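DNA mismatch repair protein MUTS (Thermus aquaticus, PDB 1EWQ) recognises mismatched base pairs in duplex DNA as a dimer and couples this to a weak ATPase activity, probably starting mismatch repair. Local coordinates at residues C[486-489]-C[490-494]; C[496-499]-C[500-504]. One frame throughout, in Å; residues are numbered along the deposited sequence.

Contact 1. Residues C[486-489]-C[490-494]; sequences REVY and RLEAL
R486 and R490 begin a run of i to i+4 backbone bonds that winds 486-489 into 490-494 as one helix. R490 N reaches R486 O at 3.1 Å, and L491 N, E492 N and A493 N bond in turn to E487 O, V488 O and Y489 O. On one flank E487 and R490 lie side by side, their carboxylate and guanidinium planes 37° apart. E487 bends at its second torsion (58°), bringing OE2 to the guanidinium edge, in its plane; the salt bridge OE2 to NH1 is modelled at 2.6 Å, though NH1 is less surely placed. With an alanine at E487 the carboxylate is gone, and the R490 guanidinium is likely to swing more freely, its charge without this mate. On another flank E492, with CG anti to its carbonyl carbon (chi1 -75°), runs beside Y489: its OE1 lies at the ring edge, 4.0 Å from CD1, and its OE2 comes 3.1 Å from V488 CG1. Y489 OH bonds to Y442 OH. V488 and L491 are buried, V488 and E492 touching H415 and L491 touching A414. This is an amphipathic helix, one side packed on the antiparallel helix 406-433, with an i to i+3 salt bridge on its flank.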
# COMPACT_ATOMS: atom_id res chain seq x y z
N ARG C 486 23.17 -2.84 50.38
CA ARG C 486 21.76 -2.87 50.76
C ARG C 486 21.22 -1.47 51.06
O ARG C 486 20.04 -1.20 50.87
CB ARG C 486 21.57 -3.74 52.01
CG ARG C 486 21.79 -5.23 51.78
CD ARG C 486 22.18 -5.92 53.08
NE ARG C 486 22.39 -7.36 52.91
CZ ARG C 486 22.99 -8.14 53.80
NH1 ARG C 486 23.45 -7.61 54.94
NH2 ARG C 486 23.14 -9.44 53.58
N GLU C 487 22.10 -0.59 51.52
CA GLU C 487 21.73 0.78 51.84
C GLU C 487 21.44 1.54 50.55
O GLU C 487 20.39 2.16 50.41
CB GLU C 487 22.87 1.45 52.62
CG GLU C 487 22.61 2.90 53.04
CD GLU C 487 21.37 3.06 53.90
OE1 GLU C 487 20.92 2.05 54.49
OE2 GLU C 487 20.86 4.19 54.00
N VAL C 488 22.39 1.50 49.62
CA VAL C 488 22.24 2.19 48.35
C VAL C 488 20.96 1.75 47.65
O VAL C 488 20.24 2.56 47.07
CB VAL C 488 23.47 1.92 47.44
CG1 VAL C 488 23.14 2.24 45.99
CG2 VAL C 488 24.64 2.77 47.90
N TYR C 489 20.67 0.45 47.72
CA TYR C 489 19.46 -0.08 47.10
C TYR C 489 18.19 0.48 47.75
O TYR C 489 17.23 0.81 47.05
CB TYR C 489 19.45 -1.61 47.17
CG TYR C 489 20.41 -2.29 46.22
CD1 TYR C 489 20.96 -1.60 45.13
CD2 TYR C 489 20.72 -3.64 46.36
CE1 TYR C 489 21.80 -2.25 44.22
CE2 TYR C 489 21.56 -4.29 45.45
CZ TYR C 489 22.09 -3.59 44.38
OH TYR C 489 22.90 -4.24 43.47
N ARG C 490 18.21 0.59 49.08
CA ARG C 490 17.05 1.12 49.80
C ARG C 490 16.80 2.56 49.38
O ARG C 490 15.67 2.96 49.13
CB ARG C 490 17.27 1.06 51.32
CG ARG C 490 16.04 1.47 52.12
CD ARG C 490 16.27 1.50 53.64
NE ARG C 490 16.38 2.87 54.15
CZ ARG C 490 17.49 3.60 54.10
NH1 ARG C 490 18.58 3.07 53.58
NH2 ARG C 490 17.50 4.84 54.56
N LEU C 491 17.87 3.34 49.30
CA LEU C 491 17.74 4.73 48.90
C LEU C 491 17.17 4.81 47.49
O LEU C 491 16.22 5.54 47.25
CB LEU C 491 19.10 5.42 48.96
CG LEU C 491 19.62 5.63 50.38
CD1 LEU C 491 20.96 6.35 50.36
CD2 LEU C 491 18.59 6.43 51.17
N GLU C 492 17.75 4.05 46.57
CA GLU C 492 17.29 4.05 45.19
C GLU C 492 15.80 3.72 45.09
O GLU C 492 15.08 4.34 44.31
CB GLU C 492 18.13 3.07 44.37
CG GLU C 492 19.54 3.61 44.06
CD GLU C 492 20.46 2.60 43.38
OE1 GLU C 492 19.97 1.58 42.86
OE2 GLU C 492 21.68 2.85 43.36
N ALA C 493 15.35 2.76 45.89
CA ALA C 493 13.94 2.38 45.88
C ALA C 493 13.06 3.51 46.43
O ALA C 493 11.97 3.77 45.93
CB ALA C 493 13.74 1.12 46.69
N LEU C 494 13.54 4.18 47.48
CA LEU C 494 12.79 5.27 48.07
C LEU C 494 12.76 6.47 47.13
O LEU C 494 11.76 7.18 47.07
CB LEU C 494 13.40 5.70 49.41
CG LEU C 494 13.05 4.88 50.64
CD1 LEU C 494 13.56 5.60 51.88
CD2 LEU C 494 11.53 4.69 50.74

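Contact 2. Residues C[496-499]-C[500-504]; sequences RRRE and EEVFL
An intrahelical salt-bridge network joins R497, R498 and E501 within the long helix 479-511 of the MutS domain III region. The two arginines share one carboxylate, each taking a different oxygen. R498 NH2 meets E501 OE1 at 2.9 Å from above the carboxylate plane, and R498 NE adds a weak bond to the same oxygen; the R498 guanidinium and E501 carboxylate planes are 86° apart. R497, one residue earlier and with its chain extended, puts NE within 3.2 Å of E501 OE2, a second salt bridge. Bends at chi2 (84°) and chi3 (-58°) carry the R498 guanidinium forward, toward the next turn and V502. There V502 CG2 lies over one guanidinium face, displaced toward its rim, 3.6 Å from CZ. Beneath, E501 N bonds to R497 O and V502 N to R498 O, while a water links R497 O, weakly, to E500 OE1. NH1 of R498 also pairs with D405, and NH2 with E505. Buried E499 OE2 accepts from the backbone N atoms of L399 and I400, while F503 packs on P346 and L349. Three carboxylates round its guanidinium probably fix the orientation of R498 and tie this helix to the chain at D405, while two arginines are likely to keep E501 ionised.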
# COMPACT_ATOMS: atom_id res chain seq x y z
N ARG C 496 12.80 6.45 43.77
CA ARG C 496 11.83 6.24 42.70
C ARG C 496 10.43 6.55 43.20
O ARG C 496 9.63 7.15 42.49
CB ARG C 496 11.86 4.80 42.17
CG ARG C 496 13.09 4.45 41.35
CD ARG C 496 12.94 3.05 40.75
NE ARG C 496 14.17 2.27 40.86
CZ ARG C 496 14.56 1.65 41.97
NH1 ARG C 496 13.82 1.70 43.07
NH2 ARG C 496 15.70 0.98 41.98
N ARG C 497 10.14 6.14 44.43
CA ARG C 497 8.83 6.39 45.03
C ARG C 497 8.53 7.87 45.17
O ARG C 497 7.61 8.39 44.55
CB ARG C 497 8.71 5.74 46.41
CG ARG C 497 7.33 6.01 47.03
CD ARG C 497 7.12 5.40 48.39
NE ARG C 497 5.71 5.51 48.76
CZ ARG C 497 5.18 5.05 49.90
NH1 ARG C 497 5.95 4.45 50.79
NH2 ARG C 497 3.87 5.18 50.13
N ARG C 498 9.31 8.54 46.01
CA ARG C 498 9.14 9.97 46.25
C ARG C 498 9.10 10.77 44.96
O ARG C 498 8.28 11.68 44.81
CB ARG C 498 10.28 10.49 47.14
CG ARG C 498 10.45 12.01 47.14
CD ARG C 498 9.52 12.73 48.11
NE ARG C 498 8.10 12.48 47.88
CZ ARG C 498 7.16 13.41 47.99
NH1 ARG C 498 7.47 14.65 48.33
NH2 ARG C 498 5.89 13.10 47.76
N GLU C 499 9.97 10.44 44.01
CA GLU C 499 10.00 11.17 42.76
C GLU C 499 8.72 10.99 41.94
O GLU C 499 8.28 11.91 41.27
CB GLU C 499 11.23 10.78 41.94
CG GLU C 499 11.45 11.68 40.72
CD GLU C 499 12.86 11.60 40.19
OE1 GLU C 499 13.41 10.48 40.12
OE2 GLU C 499 13.42 12.66 39.82
N GLU C 500 8.13 9.80 41.99
CA GLU C 500 6.89 9.59 41.27
C GLU C 500 5.79 10.37 41.99
O GLU C 500 4.91 10.95 41.35
CB GLU C 500 6.50 8.11 41.23
CG GLU C 500 5.34 7.84 40.27
CD GLU C 500 4.88 6.40 40.26
OE1 GLU C 500 4.09 6.02 41.16
OE2 GLU C 500 5.30 5.64 39.36
N GLU C 501 5.85 10.39 43.32
CA GLU C 501 4.85 11.12 44.11
C GLU C 501 4.91 12.61 43.76
O GLU C 501 3.88 13.25 43.59
CB GLU C 501 5.11 10.95 45.62
CG GLU C 501 5.16 9.50 46.12
CD GLU C 501 5.34 9.39 47.64
OE1 GLU C 501 6.09 10.20 48.23
OE2 GLU C 501 4.73 8.49 48.25
N VAL C 502 6.12 13.14 43.63
CA VAL C 502 6.28 14.55 43.29
C VAL C 502 5.76 14.83 41.89
O VAL C 502 5.11 15.84 41.65
CB VAL C 502 7.75 14.99 43.40
CG1 VAL C 502 7.89 16.44 42.96
CG2 VAL C 502 8.23 14.84 44.85
N PHE C 503 6.05 13.92 40.96
CA PHE C 503 5.56 14.09 39.59
C PHE C 503 4.05 14.21 39.62
O PHE C 503 3.48 15.13 39.03
CB PHE C 503 5.95 12.89 38.72
CG PHE C 503 5.18 12.82 37.43
CD1 PHE C 503 5.36 13.79 36.44
CD2 PHE C 503 4.23 11.83 37.23
CE1 PHE C 503 4.59 13.76 35.27
CE2 PHE C 503 3.46 11.79 36.06
CZ PHE C 503 3.65 12.77 35.08
N LEU C 504 3.39 13.27 40.31
CA LEU C 504 1.94 13.27 40.42
C LEU C 504 1.40 14.55 41.06
O LEU C 504 0.39 15.08 40.62
CB LEU C 504 1.46 12.05 41.21
CG LEU C 504 1.70 10.73 40.46
CD1 LEU C 504 1.23 9.55 41.29
CD2 LEU C 504 0.97 10.77 39.12
O HOH W 1 5.28 5.99 44.21

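In the fold
Contacts 1 and 2, both partly buried, are successive stretches of helix 479-511, their centres about 15 Å apart. Each turns one side to helix 406-433, but contact 1 has its centre about 45 Å from the chain's centre, against about 33 Å for contact 2. In contact 1 the inward side is mostly apolar and the salt bridge a single surface pair. Nearer the body, 496-504 also meets the loop around L399 and I400 and helix 346-366. Charge goes inward with it, through a buried glutamate and an arginine paired beyond its own helix. Their nearest atoms lie about 10 Å (contact 1) and about 9 Å (contact 2) from the bound DNA, away from the predicted ATP site.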